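Local coordinates for protein peptidase M3B, oligoendopeptidase F (Enterococcus faecium, PDB 2QR4) that probably hydrolyses internal peptide bonds of short peptides, as a zinc-dependent metalloendopeptidase of family M3, at residues Q31-L37 with Y106-K112; L161-T165 with Q175-G179; I219-N223 with M449-E454; R270-L274 with D283-L289; A305-L309 with L367-M371. One frame throughout, in Å; residues are numbered along the deposited sequence.

Contact 1: Q31-L37 with Y106-K112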
# COMPACT_ATOMS: atom_id res chain seq x y z
N GLN A 31 19.85 -28.36 -23.78
CA GLN A 31 20.72 -29.54 -23.77
C GLN A 31 20.04 -30.81 -24.28
O GLN A 31 20.71 -31.79 -24.58
CB GLN A 31 21.26 -29.81 -22.36
CG GLN A 31 22.49 -29.01 -21.99
CD GLN A 31 22.85 -29.16 -20.52
OE1 GLN A 31 23.41 -28.24 -19.91
NE2 GLN A 31 22.53 -30.31 -19.94
N GLY A 32 18.71 -30.79 -24.37
CA GLY A 32 17.97 -31.98 -24.77
C GLY A 32 16.57 -32.07 -24.18
O GLY A 32 16.25 -31.39 -23.19
N ALA A 33 15.74 -32.90 -24.81
CA ALA A 33 14.34 -33.08 -24.41
C ALA A 33 14.23 -33.57 -22.97
O ALA A 33 13.31 -33.20 -22.24
CB ALA A 33 13.64 -34.06 -25.34
N SER A 34 15.19 -34.39 -22.57
CA SER A 34 15.27 -34.93 -21.22
C SER A 34 15.47 -33.80 -20.21
O SER A 34 14.72 -33.69 -19.25
CB SER A 34 16.42 -35.95 -21.15
OG SER A 34 16.51 -36.56 -19.88
N GLN A 35 16.47 -32.96 -20.46
CA GLN A 35 16.80 -31.88 -19.54
C GLN A 35 15.66 -30.88 -19.49
O GLN A 35 15.42 -30.25 -18.45
CB GLN A 35 18.07 -31.18 -19.99
CG GLN A 35 19.34 -31.99 -19.76
CD GLN A 35 19.62 -32.98 -20.89
OE1 GLN A 35 18.77 -33.27 -21.73
NE2 GLN A 35 20.84 -33.52 -20.90
N PHE A 36 14.98 -30.75 -20.62
CA PHE A 36 13.85 -29.84 -20.75
C PHE A 36 12.70 -30.35 -19.89
O PHE A 36 12.08 -29.60 -19.15
CB PHE A 36 13.45 -29.77 -22.23
CG PHE A 36 12.40 -28.74 -22.53
CD1 PHE A 36 12.72 -27.40 -22.59
CD2 PHE A 36 11.10 -29.13 -22.82
CE1 PHE A 36 11.75 -26.44 -22.89
CE2 PHE A 36 10.12 -28.18 -23.11
CZ PHE A 36 10.45 -26.83 -23.15
N LEU A 37 12.44 -31.65 -19.98
CA LEU A 37 11.41 -32.30 -19.19
C LEU A 37 11.71 -32.18 -17.71
O LEU A 37 10.83 -31.86 -16.92
CB LEU A 37 11.29 -33.79 -19.58
CG LEU A 37 10.27 -34.64 -18.82
CD1 LEU A 37 8.87 -34.04 -18.89
CD2 LEU A 37 10.25 -36.07 -19.34
N TYR A 106 11.33 -31.42 -29.29
CA TYR A 106 11.53 -32.11 -28.02
C TYR A 106 10.35 -33.02 -27.71
O TYR A 106 10.52 -34.09 -27.12
CB TYR A 106 11.67 -31.09 -26.88
CG TYR A 106 13.03 -30.46 -26.68
CD1 TYR A 106 14.19 -31.03 -27.21
CD2 TYR A 106 13.16 -29.31 -25.92
CE1 TYR A 106 15.43 -30.44 -26.99
CE2 TYR A 106 14.39 -28.72 -25.69
CZ TYR A 106 15.52 -29.28 -26.23
OH TYR A 106 16.73 -28.67 -25.99
N PHE A 107 9.16 -32.58 -28.08
CA PHE A 107 7.94 -33.35 -27.86
C PHE A 107 7.88 -34.64 -28.68
O PHE A 107 7.35 -35.65 -28.22
CB PHE A 107 6.70 -32.49 -28.11
CG PHE A 107 6.34 -31.60 -26.94
CD1 PHE A 107 7.19 -30.58 -26.56
CD2 PHE A 107 5.17 -31.79 -26.24
CE1 PHE A 107 6.86 -29.76 -25.48
CE2 PHE A 107 4.85 -30.98 -25.16
CZ PHE A 107 5.69 -29.97 -24.79
N LYS A 108 8.42 -34.61 -29.90
CA LYS A 108 8.51 -35.82 -30.70
C LYS A 108 9.44 -36.81 -30.01
O LYS A 108 9.17 -38.00 -29.96
CB LYS A 108 9.03 -35.52 -32.11
CG LYS A 108 7.98 -35.02 -33.08
CD LYS A 108 8.40 -35.30 -34.52
CE LYS A 108 8.74 -36.78 -34.70
NZ LYS A 108 9.11 -37.11 -36.10
N GLU A 109 10.54 -36.29 -29.47
CA GLU A 109 11.58 -37.13 -28.87
C GLU A 109 11.15 -37.73 -27.53
O GLU A 109 11.57 -38.83 -27.18
CB GLU A 109 12.89 -36.35 -28.71
CG GLU A 109 13.30 -35.58 -29.95
CD GLU A 109 14.68 -34.95 -29.84
OE1 GLU A 109 15.37 -34.88 -30.89
OE2 GLU A 109 15.08 -34.53 -28.73
N GLU A 110 10.33 -37.00 -26.78
CA GLU A 110 9.96 -37.44 -25.43
C GLU A 110 8.46 -37.29 -25.16
O GLU A 110 8.02 -36.30 -24.58
CB GLU A 110 10.77 -36.68 -24.37
CG GLU A 110 10.40 -37.00 -22.93
CD GLU A 110 10.40 -38.50 -22.62
OE1 GLU A 110 11.19 -38.93 -21.75
OE2 GLU A 110 9.60 -39.24 -23.23
N PRO A 111 7.69 -38.31 -25.55
CA PRO A 111 6.24 -38.38 -25.39
C PRO A 111 5.77 -37.91 -24.02
O PRO A 111 4.71 -37.30 -23.91
CB PRO A 111 5.93 -39.88 -25.55
CG PRO A 111 7.28 -40.58 -25.72
CD PRO A 111 8.22 -39.52 -26.20
N LYS A 112 6.57 -38.19 -22.99
CA LYS A 112 6.24 -37.80 -21.63
C LYS A 112 5.96 -36.30 -21.50
O LYS A 112 5.23 -35.87 -20.59
CB LYS A 112 7.39 -38.15 -20.69
CG LYS A 112 7.66 -39.64 -20.52
CD LYS A 112 8.46 -39.81 -19.24
CE LYS A 112 9.04 -41.18 -19.07
NZ LYS A 112 9.99 -41.14 -17.93
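An aromatic side chain can seat the start of one helix against the end of another: here Tyr106 joins helix 33-63 to helix 100-109, the latter within the oligopeptidase F region, as plain helix-end packing far from the chain's centre. Its ring packs against the first turn: Ala33 CA sits 3.8 Å from the ring centroid, a CH-pi contact over the face, and Ala33 CB is 3.6 Å from Tyr106 CD1. Phe36 meets the same ring obliquely, with planes at 43°. The hydroxyl bonds to the carbonyl of Leu29 and accepts a weak hydrogen bond from the N-cap residue (Gly32 N to Tyr106 OH, 3.3 Å). Phe107 CE1 ends 4.3 Å from Phe36 CE2. After the helix ends, Glu110 CG lies 3.7 Å from Leu37 CD2, and Glu110 OE2 accepts a hydrogen bond from Lys112 N at 3.2 Å. Lys112 CB completes the row, 3.8 Å from Leu37 CD2. Leu113 packs on Phe36, Leu37 and Phe107, and helix 117-124 meets Phe107 through Arg117 and Ile120.

Contact 2: L161-T165 with Q175-G179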
# COMPACT_ATOMS: atom_id res chain seq x y z
N LEU A 161 -11.48 -0.88 11.26
CA LEU A 161 -12.70 -0.06 11.27
C LEU A 161 -13.69 -0.51 12.35
O LEU A 161 -13.94 -1.70 12.51
CB LEU A 161 -13.41 -0.12 9.91
CG LEU A 161 -12.74 0.55 8.72
CD1 LEU A 161 -13.69 0.59 7.55
CD2 LEU A 161 -12.32 1.93 9.07
N VAL A 162 -14.24 0.43 13.11
CA VAL A 162 -15.41 0.10 13.92
C VAL A 162 -16.54 1.08 13.60
O VAL A 162 -16.31 2.27 13.40
CB VAL A 162 -15.16 -0.02 15.47
CG1 VAL A 162 -13.68 -0.14 15.81
CG2 VAL A 162 -15.80 1.11 16.23
N PHE A 163 -17.75 0.55 13.51
CA PHE A 163 -18.91 1.29 13.04
C PHE A 163 -19.78 1.76 14.19
O PHE A 163 -19.68 1.23 15.30
CB PHE A 163 -19.71 0.43 12.06
CG PHE A 163 -18.93 0.05 10.84
CD1 PHE A 163 -18.92 0.87 9.72
CD2 PHE A 163 -18.15 -1.10 10.83
CE1 PHE A 163 -18.18 0.54 8.60
CE2 PHE A 163 -17.41 -1.44 9.70
CZ PHE A 163 -17.43 -0.61 8.59
N PRO A 164 -20.64 2.76 13.95
CA PRO A 164 -21.31 3.28 15.12
C PRO A 164 -22.41 2.35 15.62
O PRO A 164 -22.72 1.34 14.99
CB PRO A 164 -21.91 4.62 14.64
CG PRO A 164 -21.59 4.75 13.19
CD PRO A 164 -21.05 3.43 12.71
N THR A 165 -22.96 2.70 16.77
CA THR A 165 -24.13 2.09 17.35
C THR A 165 -25.39 2.68 16.74
O THR A 165 -25.43 3.87 16.42
CB THR A 165 -24.12 2.39 18.88
OG1 THR A 165 -23.65 1.25 19.59
CG2 THR A 165 -25.49 2.80 19.39
N GLN A 175 -24.76 -2.80 17.91
CA GLN A 175 -23.46 -2.48 17.34
C GLN A 175 -23.42 -2.87 15.87
O GLN A 175 -23.58 -4.03 15.53
CB GLN A 175 -22.37 -3.25 18.10
CG GLN A 175 -21.00 -3.17 17.46
CD GLN A 175 -20.31 -1.86 17.76
OE1 GLN A 175 -19.84 -1.64 18.88
NE2 GLN A 175 -20.24 -0.99 16.77
N LEU A 176 -23.20 -1.89 15.00
CA LEU A 176 -23.01 -2.16 13.58
C LEU A 176 -21.68 -2.86 13.34
O LEU A 176 -20.69 -2.62 14.06
CB LEU A 176 -23.01 -0.86 12.78
CG LEU A 176 -24.14 -0.44 11.86
CD1 LEU A 176 -25.47 -1.06 12.22
CD2 LEU A 176 -24.22 1.08 11.90
N SER A 177 -21.65 -3.70 12.31
CA SER A 177 -20.48 -4.48 11.95
C SER A 177 -20.76 -5.15 10.63
O SER A 177 -21.91 -5.19 10.19
CB SER A 177 -20.22 -5.56 13.01
OG SER A 177 -21.20 -6.56 12.90
N HIS A 178 -19.73 -5.70 10.00
CA HIS A 178 -19.89 -6.45 8.75
C HIS A 178 -20.81 -7.66 8.90
O HIS A 178 -21.59 -7.97 8.00
CB HIS A 178 -18.53 -6.90 8.21
CG HIS A 178 -17.65 -5.77 7.78
ND1 HIS A 178 -18.04 -4.84 6.84
CD2 HIS A 178 -16.40 -5.42 8.16
CE1 HIS A 178 -17.06 -3.97 6.65
NE2 HIS A 178 -16.06 -4.29 7.45
N GLY A 179 -20.73 -8.33 10.05
CA GLY A 179 -21.54 -9.52 10.30
C GLY A 179 -23.04 -9.24 10.38
O GLY A 179 -23.85 -10.07 9.98
O HOH W 1 -18.05 -2.34 14.30
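Phe163 is the best covered residue of this small contact, and it shows how one aromatic side chain can pack along a neighbouring segment. Its CB packs on Leu176 CB at 3.6 Å, and the edge of its ring points at the face of His178, with centroids 5.3 Å apart and planes at 75°. His178 is held in turn by a hydrogen bond from NE2 to the carbonyl of Asn157. Leu200 and Val203 of helix 190-206 also pack on the Phe163 side chain. The two segments form the open end of a beta-hairpin, strands 165-167 and 173-175, whose antiparallel pairing includes Thr165 with Gln175 as a non-hydrogen-bonded pair. Next to that pair, Leu176 donates its backbone N to Pro164 O at 3.3 Å, and its CD2 touches Pro164 CD at 4.0 Å. Gln175 folds its amide back: NE2 bonds weakly to Phe163 O at 2.7 Å and also reaches Leu176 O at 3.2 Å. A water bridges Phe163 N, 3.0 Å away, and Leu176 O, 2.7 Å away.

Contact 3: I219-N223 with M449-E454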
# COMPACT_ATOMS: atom_id res chain seq x y z
N ILE A 219 -4.57 -0.36 -8.63
CA ILE A 219 -4.84 -0.07 -10.04
C ILE A 219 -3.58 0.35 -10.81
O ILE A 219 -3.30 -0.17 -11.89
CB ILE A 219 -5.97 0.96 -10.15
CG1 ILE A 219 -7.31 0.25 -9.90
CG2 ILE A 219 -5.96 1.64 -11.49
CD1 ILE A 219 -8.37 1.19 -9.51
N LYS A 220 -2.79 1.24 -10.21
CA LYS A 220 -1.48 1.59 -10.74
C LYS A 220 -0.59 0.38 -11.04
O LYS A 220 0.08 0.35 -12.07
CB LYS A 220 -0.75 2.55 -9.79
CG LYS A 220 -0.92 3.98 -10.20
CD LYS A 220 -0.37 4.97 -9.17
CE LYS A 220 -0.97 6.34 -9.41
NZ LYS A 220 -1.16 6.56 -10.90
N GLY A 221 -0.58 -0.60 -10.15
CA GLY A 221 0.24 -1.82 -10.36
C GLY A 221 -0.19 -2.63 -11.56
O GLY A 221 0.67 -3.13 -12.31
N HIS A 222 -1.51 -2.77 -11.76
CA HIS A 222 -2.04 -3.44 -12.96
C HIS A 222 -1.61 -2.73 -14.24
O HIS A 222 -1.22 -3.37 -15.22
CB HIS A 222 -3.56 -3.50 -12.94
CG HIS A 222 -4.11 -4.40 -11.88
ND1 HIS A 222 -5.43 -4.33 -11.47
CD2 HIS A 222 -3.53 -5.37 -11.14
CE1 HIS A 222 -5.63 -5.23 -10.52
NE2 HIS A 222 -4.50 -5.87 -10.31
N ASN A 223 -1.69 -1.41 -14.23
CA ASN A 223 -1.31 -0.63 -15.40
C ASN A 223 0.18 -0.72 -15.69
O ASN A 223 0.59 -0.90 -16.83
CB ASN A 223 -1.80 0.83 -15.28
CG ASN A 223 -3.26 0.96 -15.70
OD1 ASN A 223 -3.75 0.15 -16.50
ND2 ASN A 223 -3.97 1.97 -15.19
N MSE A 449 -11.83 2.97 -13.87
CA MSE A 449 -10.69 3.32 -13.03
C MSE A 449 -9.35 3.04 -13.70
O MSE A 449 -8.43 3.85 -13.60
CB MSE A 449 -10.74 2.58 -11.69
CG MSE A 449 -11.72 3.17 -10.69
SE MSE A 449 -11.59 2.28 -8.94
CE MSE A 449 -12.16 0.46 -9.45
N HIS A 450 -9.21 1.89 -14.36
CA HIS A 450 -7.96 1.56 -15.04
C HIS A 450 -7.67 2.50 -16.21
O HIS A 450 -6.56 3.01 -16.35
CB HIS A 450 -7.93 0.12 -15.53
CG HIS A 450 -7.89 -0.90 -14.44
ND1 HIS A 450 -6.72 -1.49 -14.02
CD2 HIS A 450 -8.88 -1.45 -13.70
CE1 HIS A 450 -6.99 -2.35 -13.05
NE2 HIS A 450 -8.29 -2.35 -12.84
N THR A 451 -8.67 2.71 -17.07
CA THR A 451 -8.48 3.57 -18.25
C THR A 451 -8.20 5.02 -17.87
O THR A 451 -7.37 5.67 -18.50
CB THR A 451 -9.68 3.51 -19.20
OG1 THR A 451 -10.88 3.75 -18.46
CG2 THR A 451 -9.74 2.12 -19.84
N GLU A 452 -8.87 5.51 -16.83
CA GLU A 452 -8.64 6.86 -16.32
C GLU A 452 -7.23 7.03 -15.78
O GLU A 452 -6.53 7.96 -16.16
CB GLU A 452 -9.67 7.19 -15.24
CG GLU A 452 -11.06 7.47 -15.83
CD GLU A 452 -11.08 8.70 -16.75
OE1 GLU A 452 -11.13 9.84 -16.23
OE2 GLU A 452 -11.05 8.53 -17.99
N ASP A 453 -6.82 6.12 -14.90
CA ASP A 453 -5.46 6.15 -14.37
C ASP A 453 -4.39 6.04 -15.47
O ASP A 453 -3.34 6.67 -15.41
CB ASP A 453 -5.25 5.03 -13.34
CG ASP A 453 -3.81 4.91 -12.90
OD1 ASP A 453 -3.41 5.63 -11.96
OD2 ASP A 453 -3.07 4.11 -13.49
N GLU A 454 -4.65 5.21 -16.47
CA GLU A 454 -3.69 5.05 -17.53
C GLU A 454 -3.53 6.36 -18.31
O GLU A 454 -2.42 6.72 -18.67
CB GLU A 454 -4.05 3.85 -18.41
CG GLU A 454 -4.11 4.10 -19.90
CD GLU A 454 -5.44 3.60 -20.50
OE1 GLU A 454 -6.28 4.46 -20.87
OE2 GLU A 454 -5.64 2.36 -20.58
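Two helices that cross steeply can touch over only a few turns, so each side chain at the crossing counts. Here helices 208-228 and 418-454 of the mostly helical M3 peptidase fold meet with segment axes 9.6 Å apart at a crossing angle of -72°, joining parts of the chain more than 220 residues apart. Ile219 is the most covered residue of the first segment: its CD1 lies 3.4 Å from the SE of Met449, a selenomethionine, its CG1 rests over the face of the His450 ring, 4.2 Å from the centroid, and its CG2 is 3.9 Å from Asp453 CB. One residue on, Lys220 swings its ammonium group across to a salt bridge with Asp453; the same lysine packs on Ile145 of the second subunit, so this edge borders the dimer interface. His222 sets its ring rim to rim with that of His450, the planes nearly parallel at 8°, and neither covers the other's face. Asn223 then ties down the far end of the crossing with its amide: ND2 donates to the backbone O of His450 at 3.0 Å and to Asp453 OD2 at 2.9 Å, while Lys220 NZ holds Asp453 OD1 at 2.7 Å.

Contact 4: R270-L274 with D283-L289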
# COMPACT_ATOMS: atom_id res chain seq x y z
N ARG A 270 -40.69 -1.98 -7.54
CA ARG A 270 -40.34 -2.05 -6.12
C ARG A 270 -40.84 -0.83 -5.32
O ARG A 270 -41.28 -0.96 -4.18
CB ARG A 270 -38.84 -2.28 -5.97
CG ARG A 270 -38.29 -2.03 -4.58
CD ARG A 270 -36.82 -2.47 -4.50
NE ARG A 270 -36.69 -3.93 -4.49
CZ ARG A 270 -36.66 -4.66 -3.38
NH1 ARG A 270 -36.54 -5.96 -3.46
NH2 ARG A 270 -36.74 -4.08 -2.18
N LYS A 271 -40.80 0.36 -5.91
CA LYS A 271 -41.30 1.56 -5.23
C LYS A 271 -42.79 1.41 -4.97
O LYS A 271 -43.26 1.65 -3.86
CB LYS A 271 -41.03 2.81 -6.05
CG LYS A 271 -41.61 4.09 -5.47
CD LYS A 271 -40.89 5.30 -6.07
CE LYS A 271 -41.60 6.62 -5.79
NZ LYS A 271 -40.82 7.75 -6.36
N ARG A 272 -43.53 1.00 -5.99
CA ARG A 272 -44.95 0.73 -5.84
C ARG A 272 -45.24 -0.31 -4.77
O ARG A 272 -46.14 -0.11 -3.95
CB ARG A 272 -45.57 0.30 -7.17
CG ARG A 272 -45.93 1.47 -8.10
CD ARG A 272 -46.85 1.02 -9.25
NE ARG A 272 -46.19 0.04 -10.12
CZ ARG A 272 -45.39 0.35 -11.14
NH1 ARG A 272 -45.16 1.63 -11.43
NH2 ARG A 272 -44.83 -0.61 -11.86
N LEU A 273 -44.51 -1.42 -4.77
CA LEU A 273 -44.79 -2.48 -3.81
C LEU A 273 -44.58 -2.03 -2.37
O LEU A 273 -45.39 -2.34 -1.49
CB LEU A 273 -43.98 -3.74 -4.11
CG LEU A 273 -44.46 -4.55 -5.33
CD1 LEU A 273 -43.57 -5.76 -5.59
CD2 LEU A 273 -45.88 -5.00 -5.14
N LEU A 274 -43.49 -1.29 -2.12
CA LEU A 274 -43.18 -0.78 -0.79
C LEU A 274 -44.09 0.38 -0.39
O LEU A 274 -44.32 0.60 0.79
CB LEU A 274 -41.71 -0.32 -0.68
CG LEU A 274 -40.73 -1.49 -0.71
CD1 LEU A 274 -39.33 -0.98 -0.69
CD2 LEU A 274 -40.98 -2.44 0.47
N ASP A 283 -33.53 0.75 0.62
CA ASP A 283 -34.80 0.03 0.46
C ASP A 283 -34.75 -1.13 -0.53
O ASP A 283 -35.77 -1.77 -0.77
CB ASP A 283 -35.92 0.98 0.00
CG ASP A 283 -36.25 2.04 1.03
OD1 ASP A 283 -36.28 1.71 2.24
OD2 ASP A 283 -36.48 3.20 0.62
N LEU A 284 -33.59 -1.40 -1.12
CA LEU A 284 -33.54 -2.34 -2.25
C LEU A 284 -33.33 -3.81 -1.87
O LEU A 284 -33.43 -4.68 -2.73
CB LEU A 284 -32.48 -1.93 -3.29
CG LEU A 284 -32.51 -0.51 -3.84
CD1 LEU A 284 -31.61 -0.39 -5.05
CD2 LEU A 284 -33.92 -0.08 -4.21
N TYR A 285 -33.03 -4.08 -0.60
CA TYR A 285 -32.67 -5.45 -0.21
C TYR A 285 -33.66 -6.06 0.74
O TYR A 285 -33.46 -7.17 1.21
CB TYR A 285 -31.25 -5.49 0.38
CG TYR A 285 -30.24 -4.84 -0.53
CD1 TYR A 285 -29.97 -3.48 -0.44
CD2 TYR A 285 -29.57 -5.58 -1.50
CE1 TYR A 285 -29.04 -2.87 -1.27
CE2 TYR A 285 -28.64 -4.98 -2.34
CZ TYR A 285 -28.38 -3.63 -2.23
OH TYR A 285 -27.47 -3.04 -3.07
N THR A 286 -34.73 -5.33 1.03
CA THR A 286 -35.79 -5.82 1.91
C THR A 286 -36.86 -6.53 1.05
O THR A 286 -37.08 -6.14 -0.10
CB THR A 286 -36.38 -4.65 2.73
OG1 THR A 286 -37.21 -5.14 3.79
CG2 THR A 286 -37.18 -3.70 1.86
N PRO A 287 -37.50 -7.58 1.58
CA PRO A 287 -38.46 -8.37 0.76
C PRO A 287 -39.66 -7.54 0.33
O PRO A 287 -40.23 -6.82 1.14
CB PRO A 287 -38.92 -9.47 1.72
CG PRO A 287 -37.86 -9.52 2.79
CD PRO A 287 -37.40 -8.11 2.95
N VAL A 288 -40.02 -7.62 -0.95
CA VAL A 288 -41.18 -6.88 -1.43
C VAL A 288 -42.43 -7.75 -1.42
O VAL A 288 -43.54 -7.24 -1.41
CB VAL A 288 -40.99 -6.33 -2.84
CG1 VAL A 288 -39.92 -5.24 -2.85
CG2 VAL A 288 -40.65 -7.44 -3.81
N LEU A 289 -42.24 -9.08 -1.43
CA LEU A 289 -43.38 -10.00 -1.44
C LEU A 289 -43.51 -10.85 -0.17
O LEU A 289 -44.62 -11.11 0.30
CB LEU A 289 -43.38 -10.88 -2.72
CG LEU A 289 -44.22 -10.39 -3.91
CD1 LEU A 289 -45.43 -9.58 -3.46
CD2 LEU A 289 -43.44 -9.58 -4.91
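A single arginine can gather several loop carbonyls, as Arg270 does. Its NH2 donates to Thr286 O at 2.9 Å in good geometry and, weakly, to Asp283 O at 2.9 Å; NH1 adds a second weak bond to Thr286 O at 3.4 Å. Arg270 thus links the C-terminal end of helix 260-274 to the main chain of the irregular loop that follows, within the helical M3 peptidase fold: the chain turns, and residues 283-289 cross the last turn of the helix roughly at right angles. The loop curls round the planar guanidinium, with Leu284 O over one face and Val288 CG1 over the opposite one. The carboxylate of Asp283 faces other partners, forming salt bridges with Arg193 and Arg190, and the Thr286 hydroxyl bonds to the carbonyls of Glu186 and Ser187, so the loop is tied on a second side. Farther out the contact turns apolar. Leu274 brings CD1 to 4.0 Å from Asp283 CB and CD2 to 4.2 Å from Thr286 CG2. Val288, which also touches Asn426 of helix 418-454, reaches Leu273 with CG2 3.8 Å from CD1, and that same Leu273 CD1 lies 3.9 Å from Leu289 CD2.

Contact 5: A305-L309 with L367-M371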
# COMPACT_ATOMS: atom_id res chain seq x y z
N ALA A 305 -37.69 -31.67 -7.09
CA ALA A 305 -36.35 -31.45 -7.63
C ALA A 305 -36.11 -32.34 -8.85
O ALA A 305 -35.79 -31.85 -9.94
CB ALA A 305 -35.30 -31.72 -6.57
N LEU A 306 -36.29 -33.64 -8.67
CA LEU A 306 -36.03 -34.60 -9.74
C LEU A 306 -37.02 -34.39 -10.89
O LEU A 306 -36.73 -34.74 -12.04
CB LEU A 306 -36.13 -36.05 -9.24
CG LEU A 306 -35.25 -36.52 -8.07
CD1 LEU A 306 -35.38 -38.02 -7.91
CD2 LEU A 306 -33.79 -36.12 -8.26
N GLU A 307 -38.18 -33.84 -10.57
CA GLU A 307 -39.20 -33.66 -11.57
C GLU A 307 -38.85 -32.47 -12.45
O GLU A 307 -38.96 -32.53 -13.67
CB GLU A 307 -40.57 -33.48 -10.93
CG GLU A 307 -41.70 -33.89 -11.85
CD GLU A 307 -43.04 -33.89 -11.16
OE1 GLU A 307 -43.18 -33.14 -10.17
OE2 GLU A 307 -43.94 -34.63 -11.60
N ALA A 308 -38.41 -31.38 -11.81
CA ALA A 308 -38.01 -30.18 -12.53
C ALA A 308 -36.81 -30.44 -13.45
O ALA A 308 -36.78 -29.98 -14.59
CB ALA A 308 -37.71 -29.06 -11.55
N LEU A 309 -35.84 -31.19 -12.95
CA LEU A 309 -34.62 -31.48 -13.69
C LEU A 309 -34.79 -32.51 -14.81
O LEU A 309 -33.86 -32.78 -15.55
CB LEU A 309 -33.51 -31.94 -12.73
CG LEU A 309 -32.68 -30.87 -12.03
CD1 LEU A 309 -33.36 -29.51 -12.05
CD2 LEU A 309 -32.37 -31.30 -10.60
N LEU A 367 -31.11 -26.63 -3.04
CA LEU A 367 -30.96 -28.05 -3.30
C LEU A 367 -30.62 -28.28 -4.78
O LEU A 367 -29.68 -29.00 -5.12
CB LEU A 367 -32.24 -28.79 -2.94
CG LEU A 367 -32.17 -30.29 -3.16
CD1 LEU A 367 -31.09 -30.92 -2.26
CD2 LEU A 367 -33.53 -30.94 -2.95
N VAL A 368 -31.40 -27.65 -5.64
CA VAL A 368 -31.21 -27.75 -7.08
C VAL A 368 -29.90 -27.12 -7.54
O VAL A 368 -29.22 -27.65 -8.43
CB VAL A 368 -32.43 -27.15 -7.80
CG1 VAL A 368 -32.01 -26.33 -9.00
CG2 VAL A 368 -33.40 -28.26 -8.18
N HIS A 369 -29.54 -26.00 -6.91
CA HIS A 369 -28.25 -25.33 -7.13
C HIS A 369 -27.06 -26.25 -6.78
O HIS A 369 -26.07 -26.29 -7.51
CB HIS A 369 -28.21 -24.05 -6.29
CG HIS A 369 -27.03 -23.16 -6.55
ND1 HIS A 369 -25.86 -23.24 -5.82
CD2 HIS A 369 -26.84 -22.16 -7.45
CE1 HIS A 369 -25.00 -22.34 -6.27
NE2 HIS A 369 -25.58 -21.67 -7.25
N GLU A 370 -27.18 -26.99 -5.68
CA GLU A 370 -26.09 -27.86 -5.24
C GLU A 370 -25.95 -29.13 -6.07
O GLU A 370 -24.84 -29.57 -6.35
CB GLU A 370 -26.24 -28.21 -3.76
CG GLU A 370 -25.53 -27.24 -2.84
CD GLU A 370 -26.11 -27.25 -1.44
OE1 GLU A 370 -27.32 -27.01 -1.30
OE2 GLU A 370 -25.34 -27.50 -0.48
N MSE A 371 -27.08 -29.72 -6.45
CA MSE A 371 -27.05 -30.88 -7.33
C MSE A 371 -26.26 -30.55 -8.59
O MSE A 371 -25.49 -31.38 -9.08
CB MSE A 371 -28.47 -31.30 -7.71
CG MSE A 371 -29.39 -31.50 -6.52
SE MSE A 371 -31.19 -32.05 -7.02
CE MSE A 371 -30.83 -33.93 -7.44
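No hydrogen bond crosses between these segments, so the fit is made by the shape of apolar side chains. Ala305 offers only a methyl group, which lets helix 361-379 come close: its CB is 4.1 Å from Leu367 CD2, 4.3 Å from Val368 CG2 and 4.1 Å from the SE of Met371, a selenomethionine. Met371 is m at chi1, t at chi2 and p at chi3, an extended start with a bend at the tip. That bend brings its CE to 3.8 Å from Leu306 CD2, although the CA-to-CB bond of Leu306 points away from the partner. Leu309 meets two residues with CD2: Val368 CG2 at 4.0 Å and Met371 SE at 3.8 Å. With chi1 at 138°, Val368 thus sets CG2 against both Ala305 and Leu309. Met317 of helix 313-318 packs on both Leu306 and Leu309. The far side of helix 361-379 carries His369 and Glu370, which with Met371 begin the HEXXH signature of zinc peptidases; His369 also touches Glu397 on helix 394-414. As in relatives, His369 is probably a zinc ligand and Glu370 the catalytic base, while Val368 and Met371 pack the back of the motif's helix.

How the contacts relate
The five contacts share no atoms, and all are only partly buried, yet their chemistry differs. Contact 1 lies farthest out, its centre about 38 Å from the chain's centre, and relies on aromatic rings between helix ends; contact 3 lies closest, its centre about 19 Å from the chain's centre, and combines a salt bridge with hydrogen bonds from an asparagine side-chain amide. Helix 418-454 supplies a segment to contact 3 and also touches the loop of contact 4, where an arginine gathers carbonyls. Contact 5 is wholly apolar. Contacts 4 and 5 both fall in the sequence between the segments of contact 3. Contact 2, a hairpin end in a chain with little strand, borders the second subunit, as does contact 3; their nearest atoms are about 17 Å apart.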